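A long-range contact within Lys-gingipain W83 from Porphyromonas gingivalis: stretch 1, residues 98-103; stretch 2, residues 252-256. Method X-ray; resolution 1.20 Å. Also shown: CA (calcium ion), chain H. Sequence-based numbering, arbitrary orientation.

Stretch 1, residues 98-103: KKVTDL
Stretch 2 252-256: AQFDY

No direct hydrogen bond joins this extended segment to the tight turn it packs against. In the first stretch Lys98 has a left-handed backbone (phi/psi 63/19), Lys99 is extended (-131/165), Val100 (-58/145) and Thr101 (-148/153) form a strand, and Asp102 (-102/2) and Leu103 (-55/-41) follow. In the second, Gln253 (-82/85) begins a type I turn whose corners are Phe254 (-84/6) and Asp255 (-106/18), closed by Tyr256 (-64/160), whose N donates to Gln253 O at 3.1 Å. The nearest CA atoms are those of Val100 and Asp255, 6.5 Å apart.

Val100, chi1 70° (p), points toward the turn. Its CG1 lies 3.9 Å from the centroid of the Phe254 ring, 7° off the normal, a CH-pi contact over one face, while CG2 is 3.8 Å from Phe254 CE2. A compact branched side chain suits this site, offering two methyls to the ring. Phe254, chi1 57° (p) and chi2 -97°, leaves sideways, yet its ring reaches the strand. Asp102 also leaves sideways, but chi1 -74° (m) and chi2 -24° bring OD1 to 3.5 Å from Phe254 CZ. Phe254 O binds calcium at 2.4 Å.

Thr101 points away; in the t rotamer its OG1 accepts from Leu103 N at 2.9 Å, a capping bond before a helix.

Asp255, chi1 75° (p) and chi2 -23°, points toward the strand, its OD1 3.5 Å from Val100 CG1. Water 3 donates to Asp255 OD1 (2.7 Å) and accepts from Val100 N (2.9 Å).

Lys99 bends at its base (m, m), then straightens (t, t), its CD 3.8 Å from Gln253 NE2; Gln253 is t, t, chi3 109°. Water 1 accepts from Lys99 NZ (3.2 Å) and Gln253 NE2 (2.9 Å); water 2 accepts from Lys99 NZ (2.8 Å) and donates to Gln253 OE1 (2.9 Å). The amide suits this bridge, offering both donor and acceptor.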

# COMPACT_ATOMS: atom_id res chain seq x y z
N LYS A 98 -21.64 -4.14 -7.80
CA LYS A 98 -22.79 -4.41 -6.94
C LYS A 98 -22.33 -4.81 -5.53
O LYS A 98 -23.13 -5.35 -4.78
CB LYS A 98 -23.74 -5.48 -7.52
CG LYS A 98 -24.01 -5.39 -9.04
CD LYS A 98 -24.55 -4.07 -9.44
CE LYS A 98 -24.91 -4.03 -10.91
NZ LYS A 98 -25.48 -2.70 -11.26
N LYS A 99 -21.07 -4.50 -5.18
CA LYS A 99 -20.52 -4.82 -3.86
C LYS A 99 -19.88 -3.56 -3.32
O LYS A 99 -19.63 -2.62 -4.06
CB LYS A 99 -19.49 -5.95 -3.94
CG LYS A 99 -20.05 -7.26 -4.53
CD LYS A 99 -21.13 -7.93 -3.70
CE LYS A 99 -21.67 -9.13 -4.49
NZ LYS A 99 -22.65 -9.89 -3.72
N VAL A 100 -19.59 -3.55 -2.01
CA VAL A 100 -19.05 -2.32 -1.42
C VAL A 100 -17.77 -1.90 -2.12
O VAL A 100 -16.91 -2.73 -2.51
CB VAL A 100 -18.86 -2.50 0.12
CG1 VAL A 100 -17.72 -3.47 0.46
CG2 VAL A 100 -18.69 -1.14 0.80
N THR A 101 -17.59 -0.57 -2.22
CA THR A 101 -16.37 0.02 -2.75
C THR A 101 -16.14 1.34 -2.05
O THR A 101 -17.07 2.06 -1.65
CB THR A 101 -16.44 0.26 -4.29
OG1 THR A 101 -15.18 0.71 -4.79
CG2 THR A 101 -17.51 1.26 -4.73
N ASP A 102 -14.84 1.67 -2.00
CA ASP A 102 -14.36 2.98 -1.55
C ASP A 102 -13.97 3.85 -2.75
O ASP A 102 -13.54 4.99 -2.57
CB ASP A 102 -13.13 2.83 -0.63
CG ASP A 102 -13.47 2.35 0.75
OD1 ASP A 102 -14.63 2.54 1.16
OD2 ASP A 102 -12.56 1.77 1.43
N LEU A 103 -14.15 3.33 -3.99
CA LEU A 103 -13.68 4.09 -5.15
C LEU A 103 -14.24 5.50 -5.20
O LEU A 103 -13.50 6.43 -5.60
CB LEU A 103 -14.11 3.36 -6.44
CG LEU A 103 -13.68 4.08 -7.75
CD1 LEU A 103 -12.18 4.23 -7.89
CD2 LEU A 103 -14.25 3.36 -8.95
N ALA A 252 -11.71 -9.16 0.17
CA ALA A 252 -11.70 -7.79 0.69
C ALA A 252 -13.11 -7.25 0.69
O ALA A 252 -13.30 -6.04 0.64
CB ALA A 252 -10.75 -6.92 -0.14
N GLN A 253 -14.13 -8.10 0.84
CA GLN A 253 -15.55 -7.62 0.90
C GLN A 253 -15.80 -7.16 2.34
O GLN A 253 -16.35 -7.87 3.19
CB GLN A 253 -16.48 -8.75 0.48
CG GLN A 253 -17.87 -8.17 0.11
CD GLN A 253 -18.78 -9.24 -0.41
OE1 GLN A 253 -19.76 -9.66 0.26
NE2 GLN A 253 -18.50 -9.68 -1.62
N PHE A 254 -15.43 -5.90 2.59
CA PHE A 254 -15.29 -5.42 3.95
C PHE A 254 -16.58 -4.94 4.59
O PHE A 254 -16.54 -4.49 5.75
CB PHE A 254 -14.17 -4.34 4.03
CG PHE A 254 -14.39 -3.17 3.12
CD1 PHE A 254 -13.78 -3.11 1.87
CD2 PHE A 254 -15.18 -2.11 3.52
CE1 PHE A 254 -14.01 -2.02 1.01
CE2 PHE A 254 -15.43 -1.03 2.67
CZ PHE A 254 -14.82 -0.97 1.43
N ASP A 255 -17.75 -5.09 3.93
CA ASP A 255 -19.04 -4.92 4.59
C ASP A 255 -19.73 -6.28 4.81
O ASP A 255 -20.93 -6.31 5.14
CB ASP A 255 -19.94 -4.00 3.76
CG ASP A 255 -20.52 -4.65 2.54
OD1 ASP A 255 -19.92 -5.65 2.06
OD2 ASP A 255 -21.59 -4.19 2.06
N TYR A 256 -19.00 -7.38 4.75
CA TYR A 256 -19.55 -8.69 5.01
C TYR A 256 -20.04 -8.79 6.47
O TYR A 256 -19.61 -8.03 7.35
CB TYR A 256 -18.49 -9.75 4.72
CG TYR A 256 -18.98 -11.18 4.80
CD1 TYR A 256 -20.05 -11.63 4.00
CD2 TYR A 256 -18.31 -12.12 5.57
CE1 TYR A 256 -20.43 -12.98 4.00
CE2 TYR A 256 -18.70 -13.46 5.59
CZ TYR A 256 -19.78 -13.87 4.83
OH TYR A 256 -20.16 -15.20 4.90
CA CA H . -16.05 -5.05 7.98
O HOH W 1 -20.27 -11.73 -2.77
O HOH W 2 -22.45 -9.67 -0.95
O HOH W 3 -20.40 -5.91 -0.61
O HOH W 4 -16.98 -7.13 7.07
O HOH W 5 -18.36 -4.33 8.25
O HOH W 6 -16.36 -6.47 9.85